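Local coordinates for dephospho-CoA kinase (Mycobacterium paratuberculosis, PDB 6N39), which probably catalyses the ATP-dependent phosphorylation of the 3'-hydroxyl of dephospho-CoA, the last step of coenzyme A biosynthesis, at residues L122-G127 and V135-A140; Q172-A177 and A232-N237; T241-R246 and I272-E277; A280-L285 and H326-A331; V358-L361 and D366-A369. All coordinates share one frame; numbering follows the deposited sequence.

Contact 1: residues L122-G127 and V135-A140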
# COMPACT_ATOMS: atom_id res chain seq x y z
N LEU A 122 7.23 -3.21 15.18
CA LEU A 122 6.37 -2.08 15.52
C LEU A 122 5.80 -1.40 14.27
O LEU A 122 5.48 -0.21 14.30
CB LEU A 122 7.12 -1.08 16.40
CG LEU A 122 7.44 -1.63 17.79
CD1 LEU A 122 8.17 -0.61 18.66
CD2 LEU A 122 6.17 -2.10 18.48
N LEU A 123 5.66 -2.15 13.18
CA LEU A 123 5.16 -1.57 11.93
C LEU A 123 3.81 -0.90 12.13
O LEU A 123 3.61 0.26 11.74
CB LEU A 123 5.08 -2.66 10.86
CG LEU A 123 4.68 -2.29 9.42
CD1 LEU A 123 5.24 -3.32 8.47
CD2 LEU A 123 3.17 -2.24 9.24
N VAL A 124 2.87 -1.61 12.75
CA VAL A 124 1.52 -1.08 12.91
C VAL A 124 1.50 0.04 13.95
O VAL A 124 0.90 1.10 13.73
CB VAL A 124 0.55 -2.22 13.29
CG1 VAL A 124 -0.85 -1.68 13.51
CG2 VAL A 124 0.53 -3.30 12.21
N GLU A 125 2.19 -0.16 15.07
CA GLU A 125 2.11 0.81 16.16
C GLU A 125 2.66 2.18 15.76
O GLU A 125 2.25 3.20 16.33
CB GLU A 125 2.87 0.31 17.39
CG GLU A 125 2.21 -0.86 18.09
CD GLU A 125 2.52 -2.22 17.48
OE1 GLU A 125 3.12 -2.29 16.37
OE2 GLU A 125 2.15 -3.23 18.12
N SER A 126 3.60 2.23 14.82
CA SER A 126 4.24 3.49 14.48
C SER A 126 3.83 4.01 13.10
O SER A 126 4.37 5.02 12.64
CB SER A 126 5.76 3.35 14.58
OG SER A 126 6.20 2.34 13.69
N GLY A 127 2.85 3.37 12.46
CA GLY A 127 2.31 3.90 11.22
C GLY A 127 3.24 3.79 10.03
O GLY A 127 3.23 4.68 9.16
N VAL A 135 2.17 -5.18 2.53
CA VAL A 135 2.37 -5.51 3.93
C VAL A 135 1.67 -6.83 4.23
O VAL A 135 0.48 -7.00 3.91
CB VAL A 135 1.86 -4.38 4.85
CG1 VAL A 135 1.98 -4.78 6.32
CG2 VAL A 135 2.65 -3.07 4.62
N VAL A 136 2.40 -7.77 4.83
CA VAL A 136 1.88 -9.06 5.28
C VAL A 136 1.85 -9.07 6.80
O VAL A 136 2.86 -8.77 7.45
CB VAL A 136 2.73 -10.23 4.76
CG1 VAL A 136 2.12 -11.57 5.18
CG2 VAL A 136 2.84 -10.16 3.28
N ILE A 137 0.71 -9.41 7.38
CA ILE A 137 0.61 -9.50 8.83
C ILE A 137 0.07 -10.87 9.18
O ILE A 137 -0.95 -11.30 8.61
CB ILE A 137 -0.26 -8.37 9.41
CG1 ILE A 137 0.26 -7.02 8.90
CG2 ILE A 137 -0.23 -8.43 10.93
CD1 ILE A 137 -0.33 -5.82 9.57
N VAL A 138 0.76 -11.57 10.08
CA VAL A 138 0.34 -12.89 10.53
C VAL A 138 -0.43 -12.71 11.84
O VAL A 138 -0.10 -11.83 12.64
CB VAL A 138 1.54 -13.85 10.68
CG1 VAL A 138 2.54 -13.34 11.71
CG2 VAL A 138 1.06 -15.22 11.05
N TYR A 139 -1.47 -13.51 12.03
CA TYR A 139 -2.24 -13.47 13.27
C TYR A 139 -2.62 -14.89 13.65
O TYR A 139 -2.43 -15.84 12.88
CB TYR A 139 -3.48 -12.58 13.15
CG TYR A 139 -4.54 -13.13 12.22
CD1 TYR A 139 -4.42 -12.97 10.85
CD2 TYR A 139 -5.65 -13.83 12.71
CE1 TYR A 139 -5.37 -13.47 9.98
CE2 TYR A 139 -6.61 -14.34 11.85
CZ TYR A 139 -6.46 -14.15 10.48
OH TYR A 139 -7.40 -14.64 9.59
N ALA A 140 -3.18 -15.03 14.85
CA ALA A 140 -3.58 -16.33 15.37
C ALA A 140 -4.56 -16.12 16.52
O ALA A 140 -4.54 -15.07 17.17
CB ALA A 140 -2.38 -17.15 15.86

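Contact 2: residues Q172-A177 and A232-N237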
# COMPACT_ATOMS: atom_id res chain seq x y z
N GLN A 172 -6.46 -2.99 14.39
CA GLN A 172 -5.51 -2.04 13.84
C GLN A 172 -4.58 -2.71 12.85
O GLN A 172 -4.28 -2.15 11.79
CB GLN A 172 -4.72 -1.39 14.98
CG GLN A 172 -5.58 -0.66 15.96
CD GLN A 172 -4.81 -0.20 17.18
OE1 GLN A 172 -4.03 -0.95 17.76
NE2 GLN A 172 -5.02 1.05 17.55
N ARG A 173 -4.13 -3.93 13.16
CA ARG A 173 -3.33 -4.67 12.19
C ARG A 173 -4.10 -4.88 10.90
O ARG A 173 -3.59 -4.61 9.81
CB ARG A 173 -2.90 -6.02 12.77
CG ARG A 173 -1.96 -5.94 13.97
CD ARG A 173 -1.64 -7.32 14.53
NE ARG A 173 -0.76 -7.21 15.68
CZ ARG A 173 -1.11 -7.45 16.93
NH1 ARG A 173 -2.35 -7.84 17.22
NH2 ARG A 173 -0.23 -7.28 17.91
N ARG A 174 -5.33 -5.38 11.01
CA ARG A 174 -6.12 -5.69 9.82
C ARG A 174 -6.27 -4.46 8.94
O ARG A 174 -6.21 -4.56 7.71
CB ARG A 174 -7.50 -6.22 10.23
CG ARG A 174 -8.36 -6.66 9.07
CD ARG A 174 -7.65 -7.77 8.35
NE ARG A 174 -8.26 -8.16 7.09
CZ ARG A 174 -7.85 -7.73 5.90
NH1 ARG A 174 -6.85 -6.87 5.80
NH2 ARG A 174 -8.46 -8.17 4.80
N ALA A 175 -6.41 -3.28 9.56
CA ALA A 175 -6.58 -2.06 8.77
C ALA A 175 -5.42 -1.81 7.82
O ALA A 175 -5.62 -1.21 6.75
CB ALA A 175 -6.80 -0.87 9.72
N VAL A 176 -4.20 -2.25 8.15
CA VAL A 176 -3.04 -1.92 7.33
C VAL A 176 -2.42 -3.16 6.67
O VAL A 176 -1.34 -3.07 6.09
CB VAL A 176 -1.99 -1.13 8.14
CG1 VAL A 176 -2.55 0.25 8.56
CG2 VAL A 176 -1.55 -1.91 9.38
N ALA A 177 -3.07 -4.31 6.72
CA ALA A 177 -2.54 -5.52 6.10
C ALA A 177 -3.05 -5.67 4.67
O ALA A 177 -4.26 -5.77 4.44
CB ALA A 177 -2.92 -6.76 6.91
N ALA A 232 -8.64 1.12 -0.27
CA ALA A 232 -8.33 2.41 -0.88
C ALA A 232 -7.54 3.29 0.09
O ALA A 232 -6.67 4.05 -0.34
CB ALA A 232 -9.61 3.11 -1.33
N GLN A 233 -7.84 3.23 1.38
CA GLN A 233 -7.08 4.05 2.33
C GLN A 233 -5.63 3.60 2.37
O GLN A 233 -4.71 4.44 2.40
CB GLN A 233 -7.70 3.98 3.73
CG GLN A 233 -7.12 5.03 4.70
CD GLN A 233 -7.34 6.47 4.20
OE1 GLN A 233 -8.48 6.93 4.08
NE2 GLN A 233 -6.24 7.17 3.91
N ARG A 234 -5.39 2.28 2.32
CA ARG A 234 -3.99 1.83 2.27
C ARG A 234 -3.30 2.39 1.04
O ARG A 234 -2.15 2.86 1.13
CB ARG A 234 -3.91 0.30 2.28
CG ARG A 234 -4.37 -0.28 3.59
CD ARG A 234 -4.02 -1.75 3.69
NE ARG A 234 -4.88 -2.59 2.88
CZ ARG A 234 -6.00 -3.15 3.32
NH1 ARG A 234 -6.41 -2.97 4.56
NH2 ARG A 234 -6.71 -3.92 2.51
N ILE A 235 -4.00 2.39 -0.10
CA ILE A 235 -3.39 2.86 -1.34
C ILE A 235 -3.13 4.37 -1.29
O ILE A 235 -2.05 4.84 -1.67
CB ILE A 235 -4.28 2.48 -2.54
CG1 ILE A 235 -4.36 0.95 -2.69
CG2 ILE A 235 -3.78 3.15 -3.82
CD1 ILE A 235 -5.56 0.44 -3.56
N VAL A 236 -4.12 5.14 -0.84
CA VAL A 236 -3.99 6.59 -0.72
C VAL A 236 -2.79 6.94 0.15
O VAL A 236 -1.98 7.80 -0.22
CB VAL A 236 -5.29 7.20 -0.14
CG1 VAL A 236 -5.03 8.65 0.34
CG2 VAL A 236 -6.42 7.16 -1.18
N ASN A 237 -2.65 6.28 1.31
CA ASN A 237 -1.52 6.58 2.19
C ASN A 237 -0.20 6.25 1.50
O ASN A 237 0.76 7.03 1.56
CB ASN A 237 -1.64 5.79 3.50
CG ASN A 237 -2.76 6.30 4.39
OD1 ASN A 237 -3.29 7.39 4.18
ND2 ASN A 237 -3.11 5.51 5.41
O HOH W 1 -8.33 -6.25 2.02

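Contact 3: residues T241-R246 and I272-E277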
# COMPACT_ATOMS: atom_id res chain seq x y z
N THR A 241 2.82 9.00 0.60
CA THR A 241 4.20 8.83 1.02
C THR A 241 5.14 8.78 -0.17
O THR A 241 6.20 9.41 -0.15
CB THR A 241 4.34 7.57 1.87
OG1 THR A 241 3.60 7.76 3.09
CG2 THR A 241 5.81 7.30 2.22
N ALA A 242 4.75 8.06 -1.23
CA ALA A 242 5.63 7.93 -2.39
C ALA A 242 5.78 9.25 -3.14
O ALA A 242 6.83 9.52 -3.73
CB ALA A 242 5.10 6.84 -3.33
N SER A 243 4.74 10.08 -3.15
CA SER A 243 4.78 11.30 -3.94
C SER A 243 5.55 12.41 -3.27
O SER A 243 6.01 13.34 -3.96
CB SER A 243 3.36 11.78 -4.22
OG SER A 243 2.67 10.80 -4.97
N GLY A 244 5.68 12.36 -1.95
CA GLY A 244 6.55 13.34 -1.32
C GLY A 244 5.90 14.70 -1.25
O GLY A 244 4.85 14.82 -0.63
N HIS A 245 6.49 15.73 -1.89
CA HIS A 245 5.90 17.06 -1.95
C HIS A 245 5.01 17.27 -3.17
O HIS A 245 4.35 18.31 -3.27
CB HIS A 245 7.01 18.13 -2.01
CG HIS A 245 7.79 18.10 -3.29
ND1 HIS A 245 8.66 17.08 -3.61
CD2 HIS A 245 7.80 18.95 -4.35
CE1 HIS A 245 9.19 17.31 -4.79
NE2 HIS A 245 8.70 18.44 -5.26
N ARG A 246 4.97 16.32 -4.09
CA ARG A 246 4.36 16.54 -5.39
C ARG A 246 2.86 16.28 -5.43
O ARG A 246 2.20 16.74 -6.36
CB ARG A 246 5.04 15.68 -6.45
CG ARG A 246 6.54 16.01 -6.65
CD ARG A 246 7.15 15.02 -7.64
NE ARG A 246 8.61 15.05 -7.70
CZ ARG A 246 9.39 14.37 -6.87
NH1 ARG A 246 8.86 13.62 -5.91
NH2 ARG A 246 10.70 14.46 -6.99
N ILE A 272 -7.65 5.77 -8.24
CA ILE A 272 -7.10 6.82 -7.40
C ILE A 272 -6.68 7.98 -8.29
O ILE A 272 -6.12 7.75 -9.37
CB ILE A 272 -5.87 6.33 -6.61
CG1 ILE A 272 -6.18 5.05 -5.83
CG2 ILE A 272 -5.37 7.46 -5.71
CD1 ILE A 272 -7.26 5.24 -4.73
N GLN A 273 -6.89 9.21 -7.85
CA GLN A 273 -6.32 10.36 -8.54
C GLN A 273 -5.30 11.05 -7.65
O GLN A 273 -5.61 11.42 -6.51
CB GLN A 273 -7.41 11.36 -8.96
CG GLN A 273 -6.83 12.59 -9.66
CD GLN A 273 -7.89 13.53 -10.16
OE1 GLN A 273 -8.23 13.52 -11.35
NE2 GLN A 273 -8.43 14.37 -9.26
N ILE A 274 -4.09 11.23 -8.17
CA ILE A 274 -3.10 12.14 -7.59
C ILE A 274 -3.19 13.46 -8.34
O ILE A 274 -3.01 13.50 -9.58
CB ILE A 274 -1.68 11.56 -7.70
CG1 ILE A 274 -1.59 10.18 -7.02
CG2 ILE A 274 -0.67 12.54 -7.12
CD1 ILE A 274 -0.23 9.49 -7.25
N THR A 275 -3.47 14.54 -7.61
CA THR A 275 -3.46 15.88 -8.18
C THR A 275 -2.07 16.48 -8.04
O THR A 275 -1.52 16.51 -6.94
CB THR A 275 -4.50 16.78 -7.48
OG1 THR A 275 -5.82 16.28 -7.74
CG2 THR A 275 -4.42 18.19 -8.00
N VAL A 276 -1.49 16.95 -9.15
CA VAL A 276 -0.16 17.55 -9.16
C VAL A 276 -0.27 18.97 -9.69
O VAL A 276 -1.32 19.39 -10.16
CB VAL A 276 0.87 16.74 -9.99
CG1 VAL A 276 1.04 15.33 -9.40
CG2 VAL A 276 0.42 16.65 -11.47
N GLU A 277 0.84 19.70 -9.62
CA GLU A 277 0.77 21.09 -10.05
C GLU A 277 1.08 21.28 -11.53
O GLU A 277 0.76 22.34 -12.07
CB GLU A 277 1.71 21.95 -9.21
CG GLU A 277 3.11 22.06 -9.71
CD GLU A 277 3.98 22.95 -8.82
OE1 GLU A 277 5.21 22.72 -8.78
OE2 GLU A 277 3.43 23.86 -8.17
O HOH W 2 2.95 18.74 -7.95

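Contact 4: residues A280-L285 and H326-A331. With ACT (acetate ion), chain E.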
# COMPACT_ATOMS: atom_id res chain seq x y z
N ALA A 280 5.15 18.27 -15.66
CA ALA A 280 6.55 18.03 -15.29
C ALA A 280 6.65 17.32 -13.93
O ALA A 280 7.45 16.39 -13.76
CB ALA A 280 7.32 19.35 -15.25
N ALA A 281 5.85 17.75 -12.95
CA ALA A 281 5.84 17.07 -11.65
C ALA A 281 5.35 15.63 -11.78
O ALA A 281 5.92 14.69 -11.17
CB ALA A 281 4.96 17.87 -10.68
N ALA A 282 4.28 15.42 -12.56
CA ALA A 282 3.83 14.06 -12.84
C ALA A 282 4.97 13.22 -13.39
O ALA A 282 5.15 12.06 -13.00
CB ALA A 282 2.66 14.09 -13.83
N ASP A 283 5.77 13.79 -14.29
CA ASP A 283 6.85 13.01 -14.88
C ASP A 283 7.95 12.72 -13.87
O ASP A 283 8.63 11.69 -13.97
CB ASP A 283 7.40 13.73 -16.12
CG ASP A 283 6.47 13.57 -17.34
OD1 ASP A 283 5.64 12.64 -17.35
OD2 ASP A 283 6.56 14.36 -18.29
N GLU A 284 8.12 13.60 -12.87
CA GLU A 284 9.05 13.29 -11.78
C GLU A 284 8.56 12.12 -10.93
O GLU A 284 9.35 11.55 -10.17
CB GLU A 284 9.24 14.52 -10.87
CG GLU A 284 10.00 15.67 -11.51
CD GLU A 284 10.13 16.89 -10.57
OE1 GLU A 284 9.67 16.83 -9.41
OE2 GLU A 284 10.69 17.90 -11.02
N LEU A 285 7.28 11.77 -11.02
CA LEU A 285 6.81 10.66 -10.17
C LEU A 285 7.11 9.24 -10.69
O LEU A 285 6.72 8.27 -10.02
CB LEU A 285 5.30 10.80 -9.95
CG LEU A 285 4.94 11.95 -8.99
CD1 LEU A 285 3.43 12.17 -8.97
CD2 LEU A 285 5.42 11.63 -7.58
N HIS A 326 -4.66 16.46 -20.98
CA HIS A 326 -3.55 15.53 -20.82
C HIS A 326 -3.41 15.10 -19.36
O HIS A 326 -3.91 15.75 -18.44
CB HIS A 326 -2.24 16.14 -21.31
CG HIS A 326 -2.17 16.29 -22.79
ND1 HIS A 326 -1.02 16.05 -23.51
CD2 HIS A 326 -3.12 16.62 -23.70
CE1 HIS A 326 -1.26 16.25 -24.80
NE2 HIS A 326 -2.53 16.59 -24.94
N LYS A 327 -2.74 13.96 -19.17
CA LYS A 327 -2.55 13.35 -17.86
C LYS A 327 -1.43 12.31 -17.96
O LYS A 327 -0.84 12.09 -19.04
CB LYS A 327 -3.85 12.69 -17.37
CG LYS A 327 -4.25 11.43 -18.17
CD LYS A 327 -5.46 10.73 -17.52
CE LYS A 327 -5.67 9.32 -18.08
NZ LYS A 327 -6.83 8.64 -17.43
N ARG A 328 -1.12 11.69 -16.83
CA ARG A 328 -0.40 10.42 -16.83
C ARG A 328 -1.26 9.38 -16.11
O ARG A 328 -2.20 9.73 -15.40
CB ARG A 328 1.00 10.53 -16.17
CG ARG A 328 1.91 11.64 -16.73
CD ARG A 328 2.40 11.39 -18.16
NE ARG A 328 3.26 12.47 -18.67
CZ ARG A 328 2.90 13.43 -19.54
NH1 ARG A 328 1.66 13.47 -20.04
NH2 ARG A 328 3.79 14.34 -19.93
N ILE A 329 -0.95 8.10 -16.31
CA ILE A 329 -1.67 7.05 -15.61
C ILE A 329 -0.72 5.88 -15.36
O ILE A 329 0.05 5.49 -16.24
CB ILE A 329 -2.95 6.60 -16.36
CG1 ILE A 329 -3.69 5.46 -15.61
CG2 ILE A 329 -2.63 6.20 -17.80
CD1 ILE A 329 -5.02 4.97 -16.35
N HIS A 330 -0.73 5.39 -14.13
CA HIS A 330 0.00 4.21 -13.71
C HIS A 330 -1.02 3.16 -13.29
O HIS A 330 -2.20 3.45 -13.12
CB HIS A 330 0.93 4.51 -12.52
CG HIS A 330 1.98 5.54 -12.80
ND1 HIS A 330 3.32 5.29 -12.58
CD2 HIS A 330 1.90 6.82 -13.25
CE1 HIS A 330 4.02 6.36 -12.91
NE2 HIS A 330 3.19 7.31 -13.29
N ALA A 331 -0.55 1.93 -13.08
CA ALA A 331 -1.45 0.94 -12.48
C ALA A 331 -0.64 -0.02 -11.64
O ALA A 331 0.58 -0.15 -11.80
CB ALA A 331 -2.26 0.18 -13.54
C ACT E . 2.26 16.23 -22.36
O ACT E . 1.33 15.35 -22.30
OXT ACT E . 3.35 16.28 -21.72
CH3 ACT E . 1.99 17.43 -23.38
O HOH W 3 4.08 9.83 -14.61

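Contact 5: residues V358-L361 and D366-A369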
# COMPACT_ATOMS: atom_id res chain seq x y z
N VAL A 358 -17.82 11.42 -8.52
CA VAL A 358 -18.15 10.74 -7.27
C VAL A 358 -19.21 11.51 -6.49
O VAL A 358 -20.20 10.93 -6.03
CB VAL A 358 -16.88 10.54 -6.41
CG1 VAL A 358 -17.26 9.91 -5.08
CG2 VAL A 358 -15.89 9.66 -7.16
N ASP A 359 -19.00 12.82 -6.30
CA ASP A 359 -19.97 13.56 -5.47
C ASP A 359 -21.36 13.59 -6.13
O ASP A 359 -22.39 13.43 -5.45
CB ASP A 359 -19.47 14.98 -5.20
CG ASP A 359 -18.36 15.01 -4.17
OD1 ASP A 359 -18.30 14.06 -3.38
OD2 ASP A 359 -17.56 15.96 -4.16
N TRP A 360 -21.38 13.77 -7.44
CA TRP A 360 -22.62 13.82 -8.20
C TRP A 360 -23.38 12.50 -8.07
O TRP A 360 -24.54 12.49 -7.65
CB TRP A 360 -22.31 14.15 -9.66
CG TRP A 360 -23.47 14.06 -10.59
CD1 TRP A 360 -24.65 14.76 -10.50
CD2 TRP A 360 -23.58 13.24 -11.76
NE1 TRP A 360 -25.48 14.41 -11.54
CE2 TRP A 360 -24.84 13.48 -12.33
CE3 TRP A 360 -22.72 12.32 -12.37
CZ2 TRP A 360 -25.28 12.84 -13.48
CZ3 TRP A 360 -23.15 11.68 -13.53
CH2 TRP A 360 -24.43 11.94 -14.07
N LEU A 361 -22.73 11.38 -8.39
CA LEU A 361 -23.42 10.10 -8.29
C LEU A 361 -23.81 9.77 -6.86
O LEU A 361 -24.86 9.15 -6.62
CB LEU A 361 -22.55 8.98 -8.88
CG LEU A 361 -22.46 8.94 -10.42
CD1 LEU A 361 -21.72 7.70 -10.90
CD2 LEU A 361 -23.83 9.04 -11.06
N ASP A 366 -30.96 8.45 -9.26
CA ASP A 366 -31.39 8.17 -10.62
C ASP A 366 -30.21 8.10 -11.58
O ASP A 366 -30.14 7.22 -12.45
CB ASP A 366 -32.40 9.22 -11.08
CG ASP A 366 -33.63 9.28 -10.19
OD1 ASP A 366 -33.98 8.25 -9.57
OD2 ASP A 366 -34.24 10.36 -10.10
N ALA A 367 -29.26 9.03 -11.43
CA ALA A 367 -28.08 8.99 -12.29
C ALA A 367 -27.27 7.73 -12.04
O ALA A 367 -26.73 7.13 -12.98
CB ALA A 367 -27.22 10.24 -12.06
N ARG A 368 -27.18 7.29 -10.78
CA ARG A 368 -26.53 6.03 -10.46
C ARG A 368 -27.20 4.87 -11.17
O ARG A 368 -26.52 3.98 -11.70
CB ARG A 368 -26.56 5.77 -8.95
CG ARG A 368 -25.55 6.54 -8.15
CD ARG A 368 -25.20 5.83 -6.83
NE ARG A 368 -26.36 5.50 -6.00
CZ ARG A 368 -27.00 6.36 -5.20
NH1 ARG A 368 -26.64 7.64 -5.14
NH2 ARG A 368 -28.03 5.94 -4.47
N ALA A 369 -28.54 4.83 -11.15
CA ALA A 369 -29.26 3.77 -11.84
C ALA A 369 -28.98 3.79 -13.34
O ALA A 369 -28.75 2.74 -13.96
CB ALA A 369 -30.76 3.87 -11.55

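Contact 1: residues L122-G127 and V135-A140
Two first torsions bring V124 and I137 together. I137 sets CG1 beside its backbone N (chi1 -53°), and its nearly extended second torsion (-169°) pushes CD1 out from the strand. V124 holds CG1 anti to its own N (178°), which leaves CG2 as the branch that meets I137 CD1, at 3.7 Å. One residue earlier, L123 spreads its fork over V135: CD2 lies 4.0 Å from V135 CG1, and CD1 is only slightly farther from the same methyl. These two side chains slide past each other in opposite directions, whereas V124 and I137 meet at an angle, methyl CG2 against methyl CD1. Alternation along strand 135-139 gives the pattern, because V135 and I137 point toward the loop and V136 points away. Branched aliphatic residues suit such an apolar seam. The loop keeps its shape through a type I turn from V124 to G127, whose positive phi glycine takes readily, and through S126 OG, which donates to L122 O at 2.7 Å. T15 of strand 10-16 and R173 of helix 170-176 border the same patch. The arrangement belongs to the parallel sheet of a P-loop kinase, here beside its predicted ATP-binding loop.

Contact 2: residues Q172-A177 and A232-N237
R234 reaches from helix 228-243 to the end region of helix 170-176, where its guanidinium group hydrogen-bonds one backbone carbonyl and lays its face against another. Its CG lies beside the backbone N, the chain then runs extended, and a bend at chi3 (-75°) folds the head over the A175-A177 backbone. NH1 donates to A175 O at 2.9 Å; the oxygen lies in the guanidinium plane, but the donor stands well above the carbonyl plane of A175. A177 O takes a different place, over the centre of one guanidinium face, 3.3 Å from CZ. The bend also lays CD against the V176 carbonyl carbon, at 3.7 Å. R174 bends too, at chi2 (60°), and brings its own NH1 within 4.1 Å of R234 NH1. A177 O, which also accepts a weak bond from R174 NH1, may ease this approach of like charges; R174 is also salt-bridged to E227 and makes a cation-pi contact with W180. A water joins the two NH2 groups by weak bonds. Arginine's long arm suits the gap between two helical segments whose axes come no closer than 10.8 Å. This is a polar interface between the kinase part of the chain and its UPF0157 region.

Contact 3: residues T241-R246 and I272-E277
S243 and I274 meet on the buried side of this contact, where the last turn of helix 228-243 faces strand 270-276. I274 carries CG1 beside its backbone N (chi1 -57°), and its CD1 reaches S243 OG at 3.9 Å. A small serine fits here because its hydroxyl can turn back to its own helix, hydrogen-bonding L239 O, while the same oxygen rests against the I274 methyl. Farther along, V276 CG1 packs 3.5 Å from R246 O, a branched strand residue set against backbone. This is helix-on-sheet packing in the GrpB-like part of the protein: I274 points toward the helix, whereas T275 points away from it and bonds Q351. The helix ends at S243; G244, with the positive phi that glycine takes readily, stands second in a type II' turn from S243 to R246, closed by R246 N donating to S243 O at 3.2 Å. On the looser side a water links the backbones: it donates to R246 O at 2.7 Å and accepts from E277 N at 2.9 Å. The R246 side chain leads away from the strand; its guanidinium has H245 CE1 over the centre of one face, and its NE is salt-bridged to E284.

Contact 4: residues A280-L285 and H326-A331
D283 and R328 form a two-pronged salt bridge between helix 279-284 and strand 328-331. R328 offers its side, not its end: NE donates to D283 OD1 at 2.7 Å and NH2 to D283 OD2 at 3.2 Å. Both oxygens are met on the syn side, although the carboxylate and guanidinium planes are 30° apart. The bend of the arginine at chi2 (-68°) turns the head toward the aspartate and leaves CG against A282 CB, at 3.9 Å, where a small alanine lets helix and strand come close. The remaining N-H groups are also used. NH1 donates to K327 O at 3.0 Å, and an acetate, probably from the crystallisation liquor, takes the far end: its OXT accepts from NH2 at 2.7 Å and its O from NH1. H326 ND1 donates to the same acetate O at 2.7 Å, in the plane of the imidazole. All five guanidinium hydrogens of R328 therefore have an acceptor. D283 OD1 has a second cationic partner in R296. At the other end of the contact, H330 ND1 is bonded to Y294 O, while its NE2 meets water 3, which donates to A282 O at 3.0 Å, so a solvent molecule joins ring and helix backbone. With two arginines, R328 and R296, as partners, D283 is probably held as the anion, and the ordered acetate indicates only that R328 and H326 can together hold a small carboxylate; no natural ligand follows from it.

Contact 5: residues V358-L361 and D366-A369
A367 is the first residue of 366-369 to touch the other helix. Its CB points toward 358-361 and settles against two larger side chains, 3.5 Å from W360 CZ2 and 3.7 Å from L361 CD2. The short alanine side chain suits so close an approach. The indole is brought there by its first torsion, with CG anti to the backbone N (173°), so that the benzo part of the ring, through CZ2 and CH2, is what A367 meets. L361 CD2 lies above the indole plane, offset toward the rim, and thus joins ring and alanine in one apolar cluster. R368 follows and uses both halves of its chain. The aliphatic half lies against L361, with CG 3.9 Å from L361 CB. A bend at chi3 (-54°) then turns the head back, and NH1 donates to L361 O at 2.8 Å. The bond lies in the carbonyl plane and in the guanidinium plane, with an N-H...O angle of 157°. L361 sits in the last turn of its helix, where a carbonyl can be taken up by a side chain from beyond the bend. The two segments belong to helices 349-363 and 365-382, which follow each other through a very short link, and helix 386-411 lies against both: W360 touches A400, R403 and A404 and meets the ring of W407, while A367 also touches R403.

The contacts run from the kinase part of the chain into its GrpB-like part. Contact 1 lies nearest the predicted ATP site, with the side chain of I137 about 7 Å from that of A20. It touches contact 2, where V124 CG2 packs 3.8 Å from V176 CG2. Contact 2 passes on to contact 3 through their shared helix 228-243, as I235 CG2 meets I272 CG1 at 3.7 Å. Contacts 3 and 4 have centres about 9 Å apart and are joined by a salt bridge, R246 NE to E284 OE1 at 2.7 Å. Contact 5 stands apart, its nearest atoms about 9 Å from those of contact 3.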